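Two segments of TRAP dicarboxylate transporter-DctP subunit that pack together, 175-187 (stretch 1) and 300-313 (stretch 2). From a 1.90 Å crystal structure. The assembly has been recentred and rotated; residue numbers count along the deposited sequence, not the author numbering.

Stretch 1, residues 175-187: IPLYTNFAKECGI
Stretch 2, residues 300-313: EHLVNAGKRSWKLF

Two helices of one chain pack obliquely, with small and apolar side chains between them and a polar cluster where the first helix ends. Ile 175 is the N-cap of helix 176-184. Its axis passes 8.7 Å from that of helix 300-308, and their N-to-C directions differ by 134°. In register, Leu 177 lies nearest Leu 312, Phe 181 nearest Ser 309 and Glu 184 nearest Ala 305, with CA-CA distances of 7.2, 5.7 and 4.9 Å.

The backbones come closest at Ala 305, whose CB lies 3.9 Å from Glu 184 CB and 3.7 Å from Cys 185 SG. Phe 181 (chi1 t) sets CE1 3.6 Å from Gly 306 CA, which meets the ring edge. Leu 312 (t, p) brings CD2 to 3.8 Å from Leu 177 CB.

Glu 184 (m, m) forms a salt bridge with Arg 308 (m, t, m): NE donates to OE1 at 2.6 Å. Arg 308 NH2 also donates to Glu 184 O at 3.1 Å. His 301 (chi1 t, chi2 67°) donates from NE2 to Cys 185 O at 2.9 Å. NH2 and NE2 thus serve helix-end carbonyls. Gly 186, at phi/psi 73/21, closes the helix in a Schellman motif.

A type I turn runs from Arg 308 to Lys 311. Ser 309 (p) donates from OG back to Gly 306 O at 2.5 Å, a very short bond.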

ATOM      1  N   ILE A 175      -4.757  -7.825   7.884  1.00 13.87           N
ATOM      2  CA  ILE A 175      -3.317  -7.960   7.849  1.00  9.23           C
ATOM      3  C   ILE A 175      -2.867  -7.711   9.278  1.00  9.75           C
ATOM      4  O   ILE A 175      -3.376  -6.826   9.931  1.00 11.63           O
ATOM      5  CB  ILE A 175      -2.667  -6.864   6.913  1.00 16.13           C
ATOM      6  CG1 ILE A 175      -3.243  -6.910   5.499  1.00 13.38           C
ATOM      7  CG2 ILE A 175      -1.153  -7.037   6.891  1.00 20.44           C
ATOM      8  CD1 ILE A 175      -2.651  -5.839   4.512  1.00 10.30           C
ATOM      9  N   PRO A 176      -1.928  -8.504   9.788  1.00 10.86           N
ATOM     10  CA  PRO A 176      -1.658  -8.372  11.222  1.00 13.90           C
ATOM     11  C   PRO A 176      -1.284  -6.958  11.722  1.00 11.06           C
ATOM     12  O   PRO A 176      -1.796  -6.436  12.744  1.00 12.80           O
ATOM     13  CB  PRO A 176      -0.522  -9.381  11.428  1.00 17.16           C
ATOM     14  CG  PRO A 176      -0.890 -10.485  10.491  1.00 21.83           C
ATOM     15  CD  PRO A 176      -1.381  -9.757   9.245  1.00 18.63           C
ATOM     16  N   LEU A 177      -0.407  -6.286  10.999  1.00 15.65           N
ATOM     17  CA  LEU A 177       0.018  -4.982  11.458  1.00 18.72           C
ATOM     18  C   LEU A 177      -1.175  -3.999  11.674  1.00 10.79           C
ATOM     19  O   LEU A 177      -1.129  -3.151  12.570  1.00 11.74           O
ATOM     20  CB  LEU A 177       1.101  -4.436  10.511  1.00 21.07           C
ATOM     21  CG  LEU A 177       0.669  -3.594   9.332  1.00 23.61           C
ATOM     22  CD1 LEU A 177       0.563  -2.177   9.801  1.00 24.19           C
ATOM     23  CD2 LEU A 177       1.691  -3.686   8.191  1.00 23.22           C
ATOM     24  N   TYR A 178      -2.243  -4.136  10.877  1.00 16.04           N
ATOM     25  CA  TYR A 178      -3.460  -3.303  11.021  1.00  9.36           C
ATOM     26  C   TYR A 178      -4.429  -3.712  12.185  1.00  7.32           C
ATOM     27  O   TYR A 178      -4.978  -2.867  12.874  1.00 11.87           O
ATOM     28  CB  TYR A 178      -4.244  -3.306   9.697  1.00 10.76           C
ATOM     29  CG  TYR A 178      -3.590  -2.436   8.630  1.00  6.91           C
ATOM     30  CD1 TYR A 178      -3.817  -1.091   8.596  1.00  9.84           C
ATOM     31  CD2 TYR A 178      -2.707  -2.973   7.701  1.00  7.34           C
ATOM     32  CE1 TYR A 178      -3.220  -0.283   7.615  1.00 12.00           C
ATOM     33  CE2 TYR A 178      -2.085  -2.164   6.745  1.00  8.82           C
ATOM     34  CZ  TYR A 178      -2.374  -0.832   6.709  1.00  9.46           C
ATOM     35  OH  TYR A 178      -1.771  -0.007   5.790  1.00 12.94           O
ATOM     36  N   THR A 179      -4.646  -5.005  12.355  1.00 11.56           N
ATOM     37  CA  THR A 179      -5.506  -5.493  13.436  1.00 15.07           C
ATOM     38  C   THR A 179      -4.815  -5.201  14.767  1.00 14.63           C
ATOM     39  O   THR A 179      -5.456  -4.773  15.722  1.00 16.90           O
ATOM     40  CB  THR A 179      -5.820  -7.002  13.292  1.00 16.53           C
ATOM     41  OG1 THR A 179      -4.603  -7.749  13.221  1.00 18.40           O
ATOM     42  CG2 THR A 179      -6.663  -7.280  12.013  1.00 20.09           C
ATOM     43  N   ASN A 180      -3.499  -5.378  14.807  1.00 22.42           N
ATOM     44  CA  ASN A 180      -2.742  -5.026  16.012  1.00 21.46           C
ATOM     45  C   ASN A 180      -2.803  -3.533  16.321  1.00 23.19           C
ATOM     46  O   ASN A 180      -2.997  -3.104  17.450  1.00 18.99           O
ATOM     47  CB  ASN A 180      -1.286  -5.441  15.874  1.00 13.40           C
ATOM     48  CG  ASN A 180      -0.536  -5.231  17.165  1.00 30.59           C
ATOM     49  OD1 ASN A 180      -0.850  -5.862  18.177  1.00 27.60           O
ATOM     50  ND2 ASN A 180       0.397  -4.297  17.165  1.00 15.83           N
ATOM     51  N   PHE A 181      -2.637  -2.720  15.294  1.00 16.43           N
ATOM     52  CA  PHE A 181      -2.628  -1.326  15.508  1.00 14.11           C
ATOM     53  C   PHE A 181      -4.011  -0.834  15.972  1.00 22.85           C
ATOM     54  O   PHE A 181      -4.115   0.050  16.836  1.00 18.81           O
ATOM     55  CB  PHE A 181      -2.162  -0.614  14.235  1.00 17.45           C
ATOM     56  CG  PHE A 181      -2.187   0.850  14.347  1.00 19.08           C
ATOM     57  CD1 PHE A 181      -1.266   1.505  15.124  1.00 20.53           C
ATOM     58  CD2 PHE A 181      -3.172   1.589  13.715  1.00 18.47           C
ATOM     59  CE1 PHE A 181      -1.311   2.869  15.254  1.00 24.04           C
ATOM     60  CE2 PHE A 181      -3.195   2.949  13.833  1.00 21.10           C
ATOM     61  CZ  PHE A 181      -2.278   3.589  14.602  1.00 20.77           C
ATOM     62  N   ALA A 182      -5.076  -1.395  15.401  1.00 14.64           N
ATOM     63  CA  ALA A 182      -6.420  -0.995  15.800  1.00 15.87           C
ATOM     64  C   ALA A 182      -6.615  -1.237  17.289  1.00 18.09           C
ATOM     65  O   ALA A 182      -7.130  -0.397  18.021  1.00 22.67           O
ATOM     66  CB  ALA A 182      -7.460  -1.755  14.991  1.00 16.52           C
ATOM     67  N   LYS A 183      -6.165  -2.382  17.752  1.00 15.16           N
ATOM     68  CA  LYS A 183      -6.249  -2.686  19.178  1.00 29.39           C
ATOM     69  C   LYS A 183      -5.591  -1.602  20.003  1.00 28.31           C
ATOM     70  O   LYS A 183      -6.223  -1.030  20.910  1.00 27.92           O
ATOM     71  CB  LYS A 183      -5.587  -4.020  19.480  1.00 26.23           C
ATOM     72  CG  LYS A 183      -5.955  -5.074  18.469  1.00 34.65           C
ATOM     73  CD  LYS A 183      -6.286  -6.392  19.074  1.00 27.38           C
ATOM     74  CE  LYS A 183      -6.291  -7.442  18.018  1.00 29.95           C
ATOM     75  NZ  LYS A 183      -6.369  -8.831  18.559  1.00 31.69           N
ATOM     76  N   GLU A 184      -4.339  -1.289  19.670  1.00 19.56           N
ATOM     77  CA  GLU A 184      -3.575  -0.349  20.471  1.00 22.80           C
ATOM     78  C   GLU A 184      -4.303   0.987  20.494  1.00 26.53           C
ATOM     79  O   GLU A 184      -4.098   1.787  21.399  1.00 31.55           O
ATOM     80  CB  GLU A 184      -2.165  -0.158  19.907  1.00 24.65           C
ATOM     81  CG  GLU A 184      -1.223  -1.327  20.088  1.00 20.74           C
ATOM     82  CD  GLU A 184      -0.883  -1.594  21.541  1.00 23.40           C
ATOM     83  OE1 GLU A 184      -1.322  -0.801  22.417  1.00 22.63           O
ATOM     84  OE2 GLU A 184      -0.219  -2.610  21.796  1.00 17.52           O
ATOM     85  N   CYS A 185      -5.149   1.238  19.500  1.00 19.89           N
ATOM     86  CA  CYS A 185      -5.861   2.513  19.404  1.00 24.67           C
ATOM     87  C   CYS A 185      -7.194   2.487  20.186  1.00 27.36           C
ATOM     88  O   CYS A 185      -7.939   3.490  20.255  1.00 23.94           O
ATOM     89  CB  CYS A 185      -6.155   2.838  17.945  1.00 20.78           C
ATOM     90  SG  CYS A 185      -4.760   3.440  17.036  1.00 18.68           S
ATOM     91  N   GLY A 186      -7.490   1.331  20.749  1.00 14.60           N
ATOM     92  CA  GLY A 186      -8.776   1.107  21.399  1.00 25.21           C
ATOM     93  C   GLY A 186      -9.912   0.964  20.395  1.00 30.87           C
ATOM     94  O   GLY A 186     -11.067   1.170  20.742  1.00 22.57           O
ATOM     95  N   ILE A 187      -9.574   0.622  19.146  1.00 28.85           N
ATOM     96  CA  ILE A 187     -10.561   0.506  18.078  1.00 22.19           C
ATOM     97  C   ILE A 187     -11.113  -0.925  17.971  1.00 20.12           C
ATOM     98  O   ILE A 187     -10.363  -1.892  18.034  1.00 17.21           O
ATOM     99  CB  ILE A 187      -9.928   0.904  16.722  1.00 20.47           C
ATOM    100  CG1 ILE A 187      -9.696   2.416  16.667  1.00 21.12           C
ATOM    101  CG2 ILE A 187     -10.817   0.462  15.564  1.00 25.63           C
ATOM    102  CD1 ILE A 187      -8.664   2.882  15.574  1.00 19.18           C
ATOM    103  N   GLU A 300      -2.042  12.373  20.663  1.00 36.14           N
ATOM    104  CA  GLU A 300      -1.102  11.716  21.576  1.00 33.31           C
ATOM    105  C   GLU A 300      -1.385  10.234  21.731  1.00 26.36           C
ATOM    106  O   GLU A 300      -0.477   9.384  21.870  1.00 20.15           O
ATOM    107  CB  GLU A 300      -1.186  12.369  22.958  1.00 41.11           C
ATOM    108  CG  GLU A 300      -0.028  13.271  23.284  1.00 38.58           C
ATOM    109  CD  GLU A 300      -0.258  14.049  24.548  1.00 41.08           C
ATOM    110  OE1 GLU A 300      -0.797  13.460  25.508  1.00 40.22           O
ATOM    111  OE2 GLU A 300       0.087  15.250  24.570  1.00 50.38           O
ATOM    112  N   HIS A 301      -2.676   9.950  21.747  1.00 30.81           N
ATOM    113  CA  HIS A 301      -3.194   8.606  21.914  1.00 31.39           C
ATOM    114  C   HIS A 301      -2.811   7.720  20.716  1.00 29.43           C
ATOM    115  O   HIS A 301      -2.492   6.542  20.874  1.00 26.57           O
ATOM    116  CB  HIS A 301      -4.714   8.705  22.054  1.00 33.63           C
ATOM    117  CG  HIS A 301      -5.403   7.382  22.079  1.00 35.75           C
ATOM    118  ND1 HIS A 301      -5.240   6.484  23.108  1.00 26.77           N
ATOM    119  CD2 HIS A 301      -6.243   6.797  21.194  1.00 38.50           C
ATOM    120  CE1 HIS A 301      -5.955   5.401  22.861  1.00 36.48           C
ATOM    121  NE2 HIS A 301      -6.571   5.563  21.703  1.00 37.11           N
ATOM    122  N   LEU A 302      -2.843   8.312  19.522  1.00 23.97           N
ATOM    123  CA  LEU A 302      -2.470   7.609  18.288  1.00 26.19           C
ATOM    124  C   LEU A 302      -0.943   7.420  18.195  1.00 19.13           C
ATOM    125  O   LEU A 302      -0.456   6.343  17.859  1.00 22.19           O
ATOM    126  CB  LEU A 302      -2.972   8.385  17.074  1.00 23.52           C
ATOM    127  CG  LEU A 302      -4.501   8.390  16.892  1.00 24.79           C
ATOM    128  CD1 LEU A 302      -4.942   9.545  16.013  1.00 24.29           C
ATOM    129  CD2 LEU A 302      -4.973   7.082  16.314  1.00 25.07           C
ATOM    130  N   VAL A 303      -0.185   8.460  18.496  1.00 25.61           N
ATOM    131  CA  VAL A 303       1.263   8.305  18.465  1.00 23.21           C
ATOM    132  C   VAL A 303       1.677   7.160  19.386  1.00 25.46           C
ATOM    133  O   VAL A 303       2.383   6.236  18.950  1.00 26.79           O
ATOM    134  CB  VAL A 303       1.998   9.590  18.854  1.00 24.32           C
ATOM    135  CG1 VAL A 303       3.485   9.416  18.643  1.00 29.40           C
ATOM    136  CG2 VAL A 303       1.516  10.745  18.032  1.00 22.48           C
ATOM    137  N   ASN A 304       1.236   7.201  20.653  1.00 25.48           N
ATOM    138  CA  ASN A 304       1.613   6.152  21.609  1.00 24.46           C
ATOM    139  C   ASN A 304       1.185   4.786  21.129  1.00 22.15           C
ATOM    140  O   ASN A 304       1.950   3.824  21.178  1.00 17.78           O
ATOM    141  CB  ASN A 304       1.008   6.426  22.983  1.00 30.59           C
ATOM    142  CG  ASN A 304       1.405   7.765  23.512  1.00 39.31           C
ATOM    143  OD1 ASN A 304       2.392   8.355  23.054  1.00 47.44           O
ATOM    144  ND2 ASN A 304       0.649   8.270  24.472  1.00 36.96           N
ATOM    145  N   ALA A 305      -0.056   4.710  20.646  1.00 22.25           N
ATOM    146  CA  ALA A 305      -0.554   3.482  20.064  1.00 24.42           C
ATOM    147  C   ALA A 305       0.408   2.992  18.987  1.00 20.05           C
ATOM    148  O   ALA A 305       0.778   1.824  18.963  1.00 23.47           O
ATOM    149  CB  ALA A 305      -1.952   3.703  19.490  1.00 20.28           C
ATOM    150  N   GLY A 306       0.806   3.909  18.111  1.00 22.49           N
ATOM    151  CA  GLY A 306       1.741   3.615  17.040  1.00 24.37           C
ATOM    152  C   GLY A 306       3.080   3.101  17.512  1.00 23.78           C
ATOM    153  O   GLY A 306       3.581   2.119  16.971  1.00 22.09           O
ATOM    154  N   LYS A 307       3.672   3.785  18.486  1.00 22.70           N
ATOM    155  CA  LYS A 307       4.921   3.331  19.097  1.00 27.97           C
ATOM    156  C   LYS A 307       4.773   1.945  19.770  1.00 17.87           C
ATOM    157  O   LYS A 307       5.595   1.063  19.537  1.00 18.01           O
ATOM    158  CB  LYS A 307       5.449   4.356  20.102  1.00 22.03           C
ATOM    159  CG  LYS A 307       5.899   5.723  19.535  1.00 37.97           C
ATOM    160  CD  LYS A 307       6.471   5.618  18.128  1.00 31.33           C
ATOM    161  CE  LYS A 307       7.549   6.672  17.818  1.00 35.33           C
ATOM    162  NZ  LYS A 307       7.239   8.029  18.318  1.00 35.39           N
ATOM    163  N   ARG A 308       3.706   1.731  20.548  1.00 26.45           N
ATOM    164  CA  ARG A 308       3.476   0.408  21.158  1.00 26.64           C
ATOM    165  C   ARG A 308       3.401  -0.692  20.106  1.00 24.95           C
ATOM    166  O   ARG A 308       3.890  -1.813  20.297  1.00 20.33           O
ATOM    167  CB  ARG A 308       2.173   0.376  21.976  1.00 29.63           C
ATOM    168  CG  ARG A 308       2.196   1.117  23.296  1.00 23.33           C
ATOM    169  CD  ARG A 308       0.978   0.788  24.156  1.00 20.79           C
ATOM    170  NE  ARG A 308      -0.277   1.301  23.609  1.00 18.42           N
ATOM    171  CZ  ARG A 308      -0.745   2.536  23.781  1.00 29.82           C
ATOM    172  NH1 ARG A 308      -0.068   3.420  24.496  1.00 26.50           N
ATOM    173  NH2 ARG A 308      -1.905   2.891  23.235  1.00 26.90           N
ATOM    174  N   SER A 309       2.757  -0.376  18.987  1.00 26.72           N
ATOM    175  CA  SER A 309       2.519  -1.386  17.968  1.00 27.64           C
ATOM    176  C   SER A 309       3.825  -1.922  17.373  1.00 20.30           C
ATOM    177  O   SER A 309       3.822  -2.974  16.756  1.00 16.86           O
ATOM    178  CB  SER A 309       1.583  -0.856  16.853  1.00 28.47           C
ATOM    179  OG  SER A 309       2.081   0.307  16.198  1.00 26.56           O
ATOM    180  N   TRP A 310       4.939  -1.220  17.567  1.00 19.01           N
ATOM    181  CA  TRP A 310       6.214  -1.739  17.080  1.00 17.83           C
ATOM    182  C   TRP A 310       6.635  -3.047  17.766  1.00 24.02           C
ATOM    183  O   TRP A 310       7.482  -3.769  17.237  1.00 22.25           O
ATOM    184  CB  TRP A 310       7.329  -0.697  17.205  1.00 24.34           C
ATOM    185  CG  TRP A 310       7.106   0.540  16.370  1.00 15.76           C
ATOM    186  CD1 TRP A 310       5.981   0.856  15.647  1.00 14.69           C
ATOM    187  CD2 TRP A 310       8.013   1.632  16.199  1.00 13.43           C
ATOM    188  NE1 TRP A 310       6.151   2.072  15.020  1.00 17.86           N
ATOM    189  CE2 TRP A 310       7.394   2.560  15.339  1.00 19.24           C
ATOM    190  CE3 TRP A 310       9.298   1.902  16.669  1.00 20.43           C
ATOM    191  CZ2 TRP A 310       8.015   3.751  14.962  1.00 24.58           C
ATOM    192  CZ3 TRP A 310       9.908   3.073  16.293  1.00 23.50           C
ATOM    193  CH2 TRP A 310       9.267   3.988  15.449  1.00 21.25           C
ATOM    194  N   LYS A 311       6.061  -3.374  18.926  1.00 26.45           N
ATOM    195  CA  LYS A 311       6.387  -4.662  19.541  1.00 29.98           C
ATOM    196  C   LYS A 311       6.087  -5.763  18.536  1.00 29.34           C
ATOM    197  O   LYS A 311       6.816  -6.749  18.430  1.00 27.89           O
ATOM    198  CB  LYS A 311       5.597  -4.909  20.835  1.00 35.53           C
ATOM    199  CG  LYS A 311       5.756  -6.328  21.406  1.00 41.34           C
ATOM    200  CD  LYS A 311       4.783  -6.597  22.577  1.00 49.29           C
ATOM    201  CE  LYS A 311       4.593  -8.106  22.901  1.00 42.88           C
ATOM    202  NZ  LYS A 311       5.869  -8.816  23.265  1.00 41.39           N
ATOM    203  N   LEU A 312       5.009  -5.590  17.772  1.00 21.94           N
ATOM    204  CA  LEU A 312       4.695  -6.574  16.755  1.00 20.10           C
ATOM    205  C   LEU A 312       5.939  -6.869  15.911  1.00 14.74           C
ATOM    206  O   LEU A 312       6.205  -8.023  15.584  1.00 17.37           O
ATOM    207  CB  LEU A 312       3.539  -6.104  15.846  1.00 24.40           C
ATOM    208  CG  LEU A 312       3.402  -6.881  14.533  1.00 28.42           C
ATOM    209  CD1 LEU A 312       3.083  -8.326  14.869  1.00 22.75           C
ATOM    210  CD2 LEU A 312       2.327  -6.268  13.593  1.00 26.10           C
ATOM    211  N   PHE A 313       6.718  -5.837  15.559  1.00 15.14           N
ATOM    212  CA  PHE A 313       7.853  -6.039  14.674  1.00 16.75           C
ATOM    213  C   PHE A 313       9.064  -6.642  15.425  1.00 18.72           C
ATOM    214  O   PHE A 313       9.796  -7.492  14.891  1.00 17.86           O
ATOM    215  CB  PHE A 313       8.307  -4.720  14.030  1.00 18.70           C
ATOM    216  CG  PHE A 313       7.217  -3.951  13.323  1.00 18.41           C
ATOM    217  CD1 PHE A 313       6.403  -4.549  12.410  1.00 22.25           C
ATOM    218  CD2 PHE A 313       7.017  -2.618  13.596  1.00 23.88           C
ATOM    219  CE1 PHE A 313       5.414  -3.822  11.761  1.00 21.14           C
ATOM    220  CE2 PHE A 313       6.034  -1.899  12.938  1.00 23.71           C
ATOM    221  CZ  PHE A 313       5.237  -2.511  12.039  1.00 22.70           C
TER